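Local coordinates for HigA antitoxin (Streptococcus pneumoniae TIGR4, PDB 6AF4), which probably binds DNA through a helix-turn-helix domain, as expected of the antitoxin of a HigBA-type toxin-antitoxin pair, at residues 30-35 / 62-67; 75-80 / 84-89. All blocks are in the same frame, centred on the assembly; numbering follows the deposited sequence.

Contact 1 of 2, residues 30-35 / 62-67; sequences VAIMSE and ARMETG
Met-64 meets Ile-32 where helix 58-65 lies against helix 20-40, and the long thioether chain does most of the reaching. From a CB that points neither at the other helix nor from it, CG departs anti to the backbone N (chi1 178°) and passes 4.1 Å from Ile-32 CG2. Next comes the sulfur, which faces the neighbouring helix 73-82. The chain stays extended to its terminal methyl, CE, which lies 3.6 Å from Ile-32 CG2. The two side chains cross at about a right angle. On the isoleucine it is CG2, the branch anti to the backbone N, that makes the contact, while CG1 lies beside that nitrogen. Ile-32 CG2 is also 3.9 Å from the backbone O of Met-64.

The next residue on each helix makes a different kind of contact. Met-33 runs across Glu-65, its CG 3.2 Å from the Glu-65 carbonyl O and its SD 3.6 Å from that oxygen. Glu-65 adds the aliphatic part of its chain, whose CG is 4.1 Å from Met-33 CG, and carries its carboxylate away to a salt bridge with Arg-40, while OE2 also hydrogen-bonds an aromatic side chain of another protein's chain. A nonpolar stem and a charged end thus serve different partners. No hydrogen bond joins residues 30-35 to 62-67.

Around this buried contact, Met-64 also packs on Val-79 of helix 73-82, Glu-65 touches Gln-47 of helix 47-54, and Ile-32 continues onto Leu-73 of the second subunit.

Contact 2 of 2, residues 75-80 / 84-89; sequences TVLKVL and GKTLAV
The Leu-80 peptide carbonyl receives Lys-85 N at 2.9 Å from its O. The donor sits above the carbonyl plane, 42° out of it, and the N-H...O angle is 153°. The carbonyl of Lys-85 is the other flat group at this corner: Leu-80 CB lies 3.3 Å from its O, and Thr-86 OG1 donates a hydrogen bond to that oxygen from a position tilted off the plane. Between the two peptides Gly-84 ends the helix in a Schellman motif; at its positive phi a side chain would collide with the carbonyl oxygen of the residue before, a position suited to glycine.

On either side of the turn, helix 75-80 and strand 85-89 pack together through leucines, their directions 141° apart. Leu-80 CD1 approaches Leu-87 CG at 4.0 Å, the two chains crossing at about a right angle. Leu-77 CD2 meets Thr-86 CG2 at 3.8 Å, and Val-76 CG1 meets Leu-87 CD1. The strand itself pairs in an antiparallel ladder with its counterpart in the second subunit.

Chemically, then, one backbone hydrogen bond fixes the corner and the remainder is mostly apolar packing of Leu, Val and Thr carbons, joining the helix to the strand that carries the sheet across the dimer interface.

Overall arrangement
Contacts 1 and 2 follow one another along the chain, the first closing before the second opens, and their centres lie 12 Å apart. Helix 73-82 brings them together: Met-64 CE of contact 1 is 3.6 Å from Val-76 CA of contact 2, and Glu-35 CG is 4.1 Å from Leu-80 CD2. A long, weak ion pair also spans Glu-35 OE1 and Lys-85 NZ. Helix 58-65 is probably the recognition helix of the helix-turn-helix, so contact 1 sets it against the long helix, whereas contact 2 leads to the inter-subunit sheet. Both contacts touch the second subunit, an example of core packing continuing into dimer assembly.

Contact 1 of 2, residues 30-35 / 62-67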
# COMPACT_ATOMS: atom_id res chain seq x y z
N VAL H 30 -2.26 -11.82 1.43
CA VAL H 30 -1.54 -13.09 1.42
C VAL H 30 -0.12 -12.89 0.89
O VAL H 30 0.80 -13.59 1.31
CB VAL H 30 -2.26 -14.18 0.59
CG1 VAL H 30 -3.71 -14.32 1.03
CG2 VAL H 30 -2.18 -13.90 -0.90
N ALA H 31 0.06 -11.92 -0.01
CA ALA H 31 1.38 -11.64 -0.57
C ALA H 31 2.31 -11.10 0.51
O ALA H 31 3.49 -11.44 0.55
CB ALA H 31 1.27 -10.65 -1.72
N ILE H 32 1.75 -10.27 1.38
CA ILE H 32 2.49 -9.73 2.52
C ILE H 32 2.74 -10.81 3.57
O ILE H 32 3.84 -10.93 4.10
CB ILE H 32 1.73 -8.55 3.15
CG1 ILE H 32 1.75 -7.35 2.21
CG2 ILE H 32 2.32 -8.18 4.50
CD1 ILE H 32 0.81 -6.25 2.63
N MET H 33 1.70 -11.59 3.88
CA MET H 33 1.84 -12.72 4.79
C MET H 33 2.90 -13.69 4.28
O MET H 33 3.69 -14.21 5.05
CB MET H 33 0.50 -13.44 4.98
CG MET H 33 -0.43 -12.79 5.99
SD MET H 33 -1.97 -13.70 6.21
CE MET H 33 -2.99 -12.98 4.93
N SER H 34 2.90 -13.92 2.97
CA SER H 34 3.85 -14.83 2.34
C SER H 34 5.30 -14.40 2.57
O SER H 34 6.13 -15.21 2.96
CB SER H 34 3.58 -14.94 0.84
OG SER H 34 2.36 -15.62 0.59
N GLU H 35 5.58 -13.13 2.31
CA GLU H 35 6.92 -12.59 2.48
C GLU H 35 7.42 -12.78 3.91
O GLU H 35 8.57 -13.16 4.13
CB GLU H 35 6.96 -11.11 2.10
CG GLU H 35 6.71 -10.84 0.62
CD GLU H 35 7.76 -11.45 -0.29
OE1 GLU H 35 8.89 -11.71 0.18
OE2 GLU H 35 7.44 -11.69 -1.48
N ALA H 62 3.57 -7.23 13.55
CA ALA H 62 2.66 -8.30 13.94
C ALA H 62 1.27 -8.09 13.34
O ALA H 62 0.70 -8.99 12.73
CB ALA H 62 2.58 -8.41 15.45
N ARG H 63 0.73 -6.88 13.53
CA ARG H 63 -0.57 -6.53 12.98
C ARG H 63 -0.54 -6.44 11.46
O ARG H 63 -1.56 -6.58 10.80
CB ARG H 63 -1.07 -5.21 13.56
CG ARG H 63 -1.32 -5.22 15.05
CD ARG H 63 -1.69 -3.83 15.52
NE ARG H 63 -1.38 -2.82 14.51
CZ ARG H 63 -0.66 -1.74 14.74
NH1 ARG H 63 -0.16 -1.51 15.95
NH2 ARG H 63 -0.43 -0.87 13.76
N MET H 64 0.63 -6.18 10.91
CA MET H 64 0.78 -6.12 9.46
C MET H 64 0.60 -7.52 8.87
O MET H 64 0.14 -7.67 7.74
CB MET H 64 2.13 -5.54 9.08
CG MET H 64 2.39 -5.50 7.60
SD MET H 64 4.06 -4.95 7.24
CE MET H 64 4.14 -5.22 5.48
N GLU H 65 0.97 -8.53 9.65
CA GLU H 65 0.80 -9.91 9.22
C GLU H 65 -0.65 -10.37 9.40
O GLU H 65 -1.22 -11.00 8.52
CB GLU H 65 1.74 -10.83 10.00
CG GLU H 65 1.83 -12.23 9.41
CD GLU H 65 2.76 -13.12 10.19
OE1 GLU H 65 3.57 -12.60 10.99
OE2 GLU H 65 2.69 -14.35 10.01
N THR H 66 -1.24 -10.05 10.55
CA THR H 66 -2.63 -10.40 10.79
C THR H 66 -3.50 -9.23 10.35
O THR H 66 -3.56 -8.20 11.02
CB THR H 66 -2.89 -10.73 12.27
OG1 THR H 66 -2.90 -9.53 13.04
CG2 THR H 66 -1.81 -11.68 12.80
N GLY H 67 -4.22 -9.43 9.25
CA GLY H 67 -4.71 -8.33 8.44
C GLY H 67 -5.88 -7.54 8.97
O GLY H 67 -6.52 -6.80 8.21

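Contact 2 of 2, residues 75-80 / 84-89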
# COMPACT_ATOMS: atom_id res chain seq x y z
N THR H 75 5.09 1.86 6.15
CA THR H 75 5.55 0.72 6.93
C THR H 75 5.71 -0.52 6.05
O THR H 75 6.67 -1.27 6.19
CB THR H 75 4.58 0.41 8.08
OG1 THR H 75 3.32 -0.01 7.54
CG2 THR H 75 4.36 1.65 8.93
N VAL H 76 4.75 -0.73 5.15
CA VAL H 76 4.79 -1.86 4.22
C VAL H 76 6.04 -1.80 3.35
O VAL H 76 6.74 -2.80 3.19
CB VAL H 76 3.54 -1.91 3.31
CG1 VAL H 76 3.66 -3.04 2.29
CG2 VAL H 76 2.29 -2.08 4.14
N LEU H 77 6.30 -0.62 2.79
CA LEU H 77 7.47 -0.42 1.94
C LEU H 77 8.77 -0.62 2.71
O LEU H 77 9.76 -1.11 2.16
CB LEU H 77 7.44 0.99 1.33
CG LEU H 77 6.38 1.25 0.26
CD1 LEU H 77 6.23 2.75 -0.00
CD2 LEU H 77 6.70 0.51 -1.02
N LYS H 78 8.77 -0.25 3.99
CA LYS H 78 9.94 -0.44 4.85
C LYS H 78 10.21 -1.92 5.10
O LYS H 78 11.34 -2.40 4.93
CB LYS H 78 9.75 0.28 6.19
CG LYS H 78 9.97 1.78 6.15
CD LYS H 78 9.99 2.36 7.55
CE LYS H 78 9.92 3.88 7.54
NZ LYS H 78 9.94 4.44 8.92
N VAL H 79 9.17 -2.64 5.52
CA VAL H 79 9.30 -4.06 5.82
C VAL H 79 9.70 -4.85 4.57
O VAL H 79 10.57 -5.72 4.63
CB VAL H 79 7.99 -4.63 6.39
CG1 VAL H 79 8.07 -6.14 6.52
CG2 VAL H 79 7.67 -3.99 7.73
N LEU H 80 9.08 -4.53 3.44
CA LEU H 80 9.38 -5.21 2.18
C LEU H 80 10.82 -4.95 1.73
O LEU H 80 11.48 -5.84 1.19
CB LEU H 80 8.41 -4.77 1.09
CG LEU H 80 6.98 -5.31 1.18
CD1 LEU H 80 6.12 -4.75 0.05
CD2 LEU H 80 6.96 -6.83 1.16
N GLY H 84 13.89 -7.42 0.41
CA GLY H 84 14.29 -7.37 -0.99
C GLY H 84 13.16 -7.15 -1.96
O GLY H 84 13.34 -7.29 -3.17
N LYS H 85 11.98 -6.80 -1.45
CA LYS H 85 10.85 -6.48 -2.31
C LYS H 85 10.34 -5.06 -2.07
O LYS H 85 10.81 -4.37 -1.16
CB LYS H 85 9.71 -7.48 -2.11
CG LYS H 85 9.86 -8.78 -2.88
CD LYS H 85 10.65 -9.81 -2.10
CE LYS H 85 10.68 -11.14 -2.84
NZ LYS H 85 11.23 -12.24 -2.00
N THR H 86 9.36 -4.65 -2.87
CA THR H 86 8.71 -3.35 -2.73
C THR H 86 7.48 -3.37 -3.66
O THR H 86 7.28 -4.34 -4.39
CB THR H 86 9.74 -2.19 -3.03
OG1 THR H 86 10.40 -1.83 -1.80
CG2 THR H 86 9.13 -0.93 -3.63
N LEU H 87 6.65 -2.33 -3.62
CA LEU H 87 5.44 -2.25 -4.42
C LEU H 87 5.64 -1.40 -5.67
O LEU H 87 6.41 -0.44 -5.66
CB LEU H 87 4.29 -1.68 -3.59
CG LEU H 87 3.89 -2.50 -2.36
CD1 LEU H 87 2.88 -1.73 -1.53
CD2 LEU H 87 3.34 -3.85 -2.79
N ALA H 88 4.95 -1.77 -6.75
CA ALA H 88 4.94 -0.98 -7.97
C ALA H 88 3.52 -0.76 -8.46
O ALA H 88 2.63 -1.58 -8.18
CB ALA H 88 5.77 -1.66 -9.05
N VAL H 89 3.28 0.33 -9.17
CA VAL H 89 1.97 0.57 -9.75
C VAL H 89 1.88 -0.11 -11.11
O VAL H 89 2.59 0.25 -12.05
CB VAL H 89 1.67 2.07 -9.91
CG1 VAL H 89 0.37 2.27 -10.67
CG2 VAL H 89 1.62 2.74 -8.55